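Local coordinates for uncharacterized protein (Legionella pneumophila subsp. pneumophila, PDB 4WRP) that is of unknown function but is classed among effector proteins, and is represented by its C-terminal DUF5617 domain, at residues F17-M21 and A40-L45. Sequence-based numbering, arbitrary orientation.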
# COMPACT_ATOMS: atom_id res chain seq x y z
N PHE A 17 -1.85 6.12 -6.90
CA PHE A 17 -2.00 4.85 -7.49
C PHE A 17 -3.17 4.88 -8.43
O PHE A 17 -3.06 4.32 -9.55
CB PHE A 17 -2.23 3.76 -6.43
CG PHE A 17 -2.56 2.44 -6.98
CD1 PHE A 17 -1.56 1.66 -7.60
CD2 PHE A 17 -3.84 1.93 -6.86
CE1 PHE A 17 -1.87 0.42 -8.12
CE2 PHE A 17 -4.13 0.70 -7.38
CZ PHE A 17 -3.16 -0.05 -8.03
N GLN A 18 -4.29 5.48 -8.03
CA GLN A 18 -5.40 5.52 -8.97
C GLN A 18 -5.09 6.37 -10.20
O GLN A 18 -5.55 6.06 -11.31
CB GLN A 18 -6.73 5.95 -8.33
CG GLN A 18 -6.79 7.35 -7.80
CD GLN A 18 -7.13 8.37 -8.85
OE1 GLN A 18 -7.76 8.07 -9.86
NE2 GLN A 18 -6.68 9.58 -8.63
N GLU A 19 -4.30 7.42 -10.03
CA GLU A 19 -3.94 8.24 -11.18
C GLU A 19 -3.10 7.39 -12.10
O GLU A 19 -3.36 7.32 -13.29
CB GLU A 19 -3.19 9.52 -10.79
CG GLU A 19 -2.69 10.27 -12.04
CD GLU A 19 -2.17 11.68 -11.79
OE1 GLU A 19 -2.49 12.28 -10.74
OE2 GLU A 19 -1.43 12.21 -12.67
N ILE A 20 -2.13 6.68 -11.55
CA ILE A 20 -1.32 5.77 -12.38
C ILE A 20 -2.16 4.71 -13.11
O ILE A 20 -1.99 4.54 -14.31
CB ILE A 20 -0.18 5.09 -11.57
CG1 ILE A 20 0.85 6.15 -11.16
CG2 ILE A 20 0.54 4.09 -12.44
CD1 ILE A 20 1.72 5.77 -9.98
N MSE A 21 -3.06 4.01 -12.42
CA MSE A 21 -3.79 2.94 -13.06
C MSE A 21 -4.76 3.47 -14.11
O MSE A 21 -5.10 2.73 -15.00
CB MSE A 21 -4.60 2.09 -12.08
CG MSE A 21 -3.73 1.39 -11.05
SE MSE A 21 -2.17 0.54 -11.85
CE MSE A 21 -2.90 -0.50 -13.33
N ALA A 40 -1.14 -5.78 -14.82
CA ALA A 40 -0.80 -4.37 -14.93
C ALA A 40 -0.63 -3.73 -13.55
O ALA A 40 0.32 -2.98 -13.31
CB ALA A 40 -1.89 -3.63 -15.74
N ILE A 41 -1.53 -4.09 -12.62
CA ILE A 41 -1.41 -3.60 -11.26
C ILE A 41 -0.14 -4.15 -10.64
O ILE A 41 0.61 -3.44 -9.96
CB ILE A 41 -2.63 -4.04 -10.42
CG1 ILE A 41 -3.86 -3.29 -10.90
CG2 ILE A 41 -2.39 -3.76 -8.94
CD1 ILE A 41 -5.15 -3.84 -10.38
N ARG A 42 0.10 -5.42 -10.84
CA ARG A 42 1.34 -6.01 -10.29
C ARG A 42 2.60 -5.28 -10.77
O ARG A 42 3.53 -4.94 -9.98
CB ARG A 42 1.44 -7.46 -10.67
CG ARG A 42 2.63 -8.14 -9.97
CD ARG A 42 3.15 -9.37 -10.69
NE ARG A 42 4.27 -9.93 -9.90
CZ ARG A 42 5.53 -9.47 -9.92
NH1 ARG A 42 5.85 -8.44 -10.71
NH2 ARG A 42 6.49 -10.03 -9.16
N THR A 43 2.63 -4.99 -12.06
CA THR A 43 3.74 -4.22 -12.64
C THR A 43 3.98 -2.89 -11.95
O THR A 43 5.11 -2.56 -11.58
CB THR A 43 3.53 -4.04 -14.15
OG1 THR A 43 3.45 -5.35 -14.71
CG2 THR A 43 4.72 -3.35 -14.75
N VAL A 44 2.90 -2.14 -11.75
CA VAL A 44 2.99 -0.85 -11.13
C VAL A 44 3.42 -0.96 -9.66
O VAL A 44 4.21 -0.15 -9.17
CB VAL A 44 1.63 -0.15 -11.26
CG1 VAL A 44 1.54 1.07 -10.37
CG2 VAL A 44 1.43 0.20 -12.74
N LEU A 45 2.86 -1.91 -8.94
CA LEU A 45 3.28 -2.13 -7.54
C LEU A 45 4.73 -2.56 -7.47
O LEU A 45 5.47 -2.11 -6.60
CB LEU A 45 2.39 -3.18 -6.86
CG LEU A 45 0.91 -2.91 -6.77
CD1 LEU A 45 0.30 -4.15 -6.08
CD2 LEU A 45 0.61 -1.65 -6.00
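Phe17, Ile20 and Met21 of helix 6-21 pack against Ala40, Ile41, Val44 and Leu45 of helix 34-49 in a helix-helix contact of the all-helical DUF5617 domain. Locally the two axes run at 128° to each other, steeply crossed and nearer to perpendicular than to antiparallel, and approach to 11.0 Å, a separation spanned by Phe17 and Met21 from one helix and Val44 from the other.

The contact is wholly apolar. Val44, whose side chain leaves the backbone toward helix 6-21, reaches in between Ile20 and Met21: its CG1 lies 3.8 Å from Ile20 CG2, and its CG2 lies 3.7 Å from the selenium of Met21, a selenomethionine. That side chain bends at both chi2 and chi3, so that SE runs past the valine while the terminal methyl turns on to the preceding helical turn. There CE meets Ile41 CG1 at 3.8 Å and also reaches the methyl of Ala40.

The aromatic part of the contact belongs to Phe17. With CG anti to the backbone N (chi1 173°), its ring extends to helix 34-49, and Met21 CG covers one of its faces near the rim. Leu45 CD2 approaches CE1 of the ring obliquely at 3.9 Å.

Beyond the pair, Trp13 stacks on the Phe17 ring, and Leu93, Val94 and Leu97 of helix 90-98 extend the apolar packing around Phe17, Ile41 and Leu45. Trp56 NE1 hydrogen-bonds to the carbonyl oxygen of Val44, and the side chain of Ile20 touches Trp56, so this loop residue contacts both helices. The two branches of Ile41 serve different partners, CG1 the selenomethionine methyl and CG2 the ring edge, where it sits near the ring plane, 3.9 Å from Phe17 CZ.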